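Local structure of DUF4974 domain-containing protein (Parabacteroides distasonis, 4M0N) at residues 206-211 and 216-221. The protein probably acts as a membrane-anchored anti-sigma factor of the FecR family, this piece holding its FecR and FecR C-terminal regions. The protein carries 1 engineered substitution. Residues are numbered along the deposited sequence; the frame is centred on the assembly and turned at random.
Sequences VLNAIQ and IRYRKE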
ATOM      1  N   VAL A 206      -3.897   9.434  16.164  1.00 25.78           N
ATOM      2  CA  VAL A 206      -3.077   9.668  15.003  1.00 25.39           C
ATOM      3  C   VAL A 206      -3.239  11.103  14.535  1.00 24.33           C
ATOM      4  O   VAL A 206      -2.248  11.753  14.248  1.00 25.92           O
ATOM      5  CB  VAL A 206      -3.371   8.694  13.857  1.00 25.05           C
ATOM      6  CG1 VAL A 206      -2.521   9.084  12.659  1.00 26.26           C
ATOM      7  CG2 VAL A 206      -3.095   7.247  14.283  1.00 24.86           C
ATOM      8  N   LEU A 207      -4.475  11.602  14.497  1.00 25.25           N
ATOM      9  CA  LEU A 207      -4.710  12.988  14.110  1.00 27.70           C
ATOM     10  C   LEU A 207      -4.084  13.991  15.101  1.00 29.77           C
ATOM     11  O   LEU A 207      -3.512  14.982  14.676  1.00 30.56           O
ATOM     12  CB  LEU A 207      -6.197  13.261  13.912  1.00 28.54           C
ATOM     13  CG  LEU A 207      -6.825  12.457  12.758  1.00 27.35           C
ATOM     14  CD1 LEU A 207      -8.332  12.649  12.780  1.00 29.76           C
ATOM     15  CD2 LEU A 207      -6.232  12.884  11.427  1.00 27.06           C
ATOM     16  N   ASN A 208      -4.136  13.698  16.397  1.00 31.04           N
ATOM     17  CA  ASN A 208      -3.441  14.534  17.394  1.00 34.26           C
ATOM     18  C   ASN A 208      -1.931  14.590  17.155  1.00 33.61           C
ATOM     19  O   ASN A 208      -1.301  15.652  17.255  1.00 35.97           O
ATOM     20  CB  ASN A 208      -3.719  14.038  18.827  1.00 34.98           C
ATOM     21  CG  ASN A 208      -5.181  14.121  19.211  1.00 37.35           C
ATOM     22  OD1 ASN A 208      -5.950  14.894  18.644  1.00 38.40           O
ATOM     23  ND2 ASN A 208      -5.570  13.332  20.207  1.00 40.43           N
ATOM     24  N   ALA A 209      -1.346  13.451  16.824  1.00 33.84           N
ATOM     25  CA  ALA A 209       0.080  13.388  16.546  1.00 32.28           C
ATOM     26  C   ALA A 209       0.443  14.219  15.328  1.00 33.19           C
ATOM     27  O   ALA A 209       1.477  14.886  15.305  1.00 36.36           O
ATOM     28  CB  ALA A 209       0.511  11.954  16.362  1.00 30.61           C
ATOM     29  N   ILE A 210      -0.412  14.175  14.311  1.00 29.12           N
ATOM     30  CA  ILE A 210      -0.247  15.017  13.139  1.00 28.86           C
ATOM     31  C   ILE A 210      -0.382  16.477  13.515  1.00 31.16           C
ATOM     32  O   ILE A 210       0.410  17.291  13.053  1.00 34.11           O
ATOM     33  CB  ILE A 210      -1.260  14.646  12.040  1.00 27.32           C
ATOM     34  CG1 ILE A 210      -0.862  13.308  11.431  1.00 28.14           C
ATOM     35  CG2 ILE A 210      -1.289  15.673  10.930  1.00 28.52           C
ATOM     36  CD1 ILE A 210      -1.970  12.630  10.680  1.00 30.24           C
ATOM     37  N   GLN A 211      -1.372  16.796  14.350  1.00 33.38           N
ATOM     38  CA  GLN A 211      -1.560  18.168  14.835  1.00 36.35           C
ATOM     39  C   GLN A 211      -0.298  18.647  15.535  1.00 38.24           C
ATOM     40  O   GLN A 211       0.208  19.730  15.234  1.00 39.59           O
ATOM     41  CB  GLN A 211      -2.770  18.276  15.768  1.00 37.80           C
ATOM     42  CG  GLN A 211      -3.119  19.706  16.182  1.00 40.02           C
ATOM     43  CD  GLN A 211      -4.128  19.765  17.306  1.00 41.68           C
ATOM     44  OE1 GLN A 211      -5.146  19.077  17.294  1.00 42.71           O
ATOM     45  NE2 GLN A 211      -3.856  20.610  18.283  1.00 42.14           N
ATOM     46  N   ILE A 216      -1.882  21.001  11.866  1.00 38.85           N
ATOM     47  CA  ILE A 216      -3.164  20.652  11.253  1.00 39.10           C
ATOM     48  C   ILE A 216      -4.174  20.245  12.337  1.00 39.32           C
ATOM     49  O   ILE A 216      -3.883  19.382  13.159  1.00 36.28           O
ATOM     50  CB  ILE A 216      -2.982  19.512  10.231  1.00 37.83           C
ATOM     51  CG1 ILE A 216      -2.138  20.001   9.048  1.00 37.16           C
ATOM     52  CG2 ILE A 216      -4.325  18.990   9.713  1.00 40.71           C
ATOM     53  CD1 ILE A 216      -1.528  18.873   8.254  1.00 34.56           C
ATOM     54  N   ARG A 217      -5.338  20.894  12.357  1.00 40.01           N
ATOM     55  CA  ARG A 217      -6.407  20.522  13.279  1.00 40.35           C
ATOM     56  C   ARG A 217      -7.465  19.721  12.542  1.00 38.52           C
ATOM     57  O   ARG A 217      -7.477  19.660  11.304  1.00 37.54           O
ATOM     58  CB  ARG A 217      -7.050  21.756  13.924  1.00 43.77           C
ATOM     59  CG  ARG A 217      -6.178  22.428  14.974  1.00 47.29           C
ATOM     60  CD  ARG A 217      -6.853  23.643  15.594  1.00 51.36           C
ATOM     61  NE  ARG A 217      -5.835  24.546  16.136  1.00 55.92           N
ATOM     62  CZ  ARG A 217      -5.289  24.456  17.350  1.00 54.13           C
ATOM     63  NH1 ARG A 217      -5.671  23.512  18.210  1.00 53.08           N
ATOM     64  NH2 ARG A 217      -4.350  25.329  17.709  1.00 54.52           N
ATOM     65  N   TYR A 218      -8.345  19.095  13.308  1.00 37.03           N
ATOM     66  CA  TYR A 218      -9.473  18.371  12.735  1.00 38.77           C
ATOM     67  C   TYR A 218     -10.760  18.616  13.518  1.00 38.86           C
ATOM     68  O   TYR A 218     -10.721  18.791  14.731  1.00 39.22           O
ATOM     69  CB  TYR A 218      -9.163  16.877  12.710  1.00 37.86           C
ATOM     70  CG  TYR A 218      -8.997  16.262  14.080  1.00 37.37           C
ATOM     71  CD1 TYR A 218      -7.792  16.372  14.772  1.00 38.00           C
ATOM     72  CD2 TYR A 218     -10.044  15.570  14.680  1.00 38.93           C
ATOM     73  CE1 TYR A 218      -7.630  15.794  16.013  1.00 39.10           C
ATOM     74  CE2 TYR A 218      -9.893  14.992  15.925  1.00 42.61           C
ATOM     75  CZ  TYR A 218      -8.681  15.106  16.584  1.00 40.46           C
ATOM     76  OH  TYR A 218      -8.538  14.535  17.831  1.00 45.33           O
ATOM     77  N   ARG A 219     -11.890  18.648  12.813  1.00 40.12           N
ATOM     78  CA  ARG A 219     -13.203  18.593  13.459  1.00 43.03           C
ATOM     79  C   ARG A 219     -14.153  17.611  12.778  1.00 44.25           C
ATOM     80  O   ARG A 219     -14.083  17.395  11.562  1.00 39.30           O
ATOM     81  CB  ARG A 219     -13.840  19.986  13.511  1.00 47.79           C
ATOM     82  CG  ARG A 219     -14.049  20.628  12.152  1.00 50.20           C
ATOM     83  CD  ARG A 219     -14.540  22.061  12.257  1.00 57.10           C
ATOM     84  NE  ARG A 219     -13.835  22.901  11.293  1.00 62.27           N
ATOM     85  CZ  ARG A 219     -14.052  22.909   9.978  1.00 59.70           C
ATOM     86  NH1 ARG A 219     -14.983  22.131   9.427  1.00 58.20           N
ATOM     87  NH2 ARG A 219     -13.334  23.715   9.207  1.00 62.52           N
ATOM     88  N   LYS A 220     -15.058  17.034  13.570  1.00 46.84           N
ATOM     89  CA  LYS A 220     -16.033  16.075  13.059  1.00 50.69           C
ATOM     90  C   LYS A 220     -17.299  16.791  12.599  1.00 52.85           C
ATOM     91  O   LYS A 220     -17.742  17.749  13.229  1.00 55.85           O
ATOM     92  CB  LYS A 220     -16.381  15.035  14.126  1.00 52.02           C
ATOM     93  N   GLU A 221     -17.861  16.321  11.486  1.00 55.80           N
ATOM     94  CA  GLU A 221     -19.169  16.766  10.991  1.00 61.37           C
ATOM     95  C   GLU A 221     -20.040  15.526  10.758  1.00 60.75           C
ATOM     96  O   GLU A 221     -19.653  14.426  11.146  1.00 51.91           O
ATOM     97  CB  GLU A 221     -19.006  17.558   9.696  1.00 60.87           C
ATOM     98  CG  GLU A 221     -18.089  18.761   9.824  1.00 62.51           C
ATOM     99  CD  GLU A 221     -17.988  19.560   8.539  1.00 67.68           C
ATOM    100  OE1 GLU A 221     -18.446  19.066   7.483  1.00 74.20           O
ATOM    101  OE2 GLU A 221     -17.447  20.687   8.583  1.00 67.27           O
TER
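With CG set between its backbone N and carbonyl carbon (chi1 64°), Tyr-218 lays its ring across Leu-207 and carries its hydroxyl on to Asn-208, which, with CG anti to its own carbonyl carbon, presents OD1 to it. Leu-207 CB sits over one face of the ring, 3.9 Å from its centroid, in a CH-pi contact displaced toward the rim, and Leu-207 CD1 continues over the CG–CD2 side, 3.9 Å from Tyr-218 CD2. At the far end Tyr-218 OH donates to Asn-208 OD1 at 2.7 Å. The hydroxyl meets the carbonyl at 130°, somewhat tilted from its plane. The ring is thus held by both its face and its hydroxyl; a phenylalanine in place of Tyr-218 would probably keep the leucine packing but leave Asn-208 OD1 without this donor and its amide freer to turn. One turn further along the helix, Gln-211 CB lies 3.0 Å from Ile-216 O, with CG alongside. Deeper in, Ile-210 CG2 approaches Ile-216 CD1 at 4.2 Å. Both segments belong to the FecR C-terminal region, where the chain leaves helix 203-214 and turns back into strand 217-221, an edge strand of a small sheet. Helix segment 206-211 runs roughly antiparallel to this strand, which pairs with strand 224-228, while Leu-207 and Ile-210 also pack on Leu-174 and Val-170 of helix 167-178.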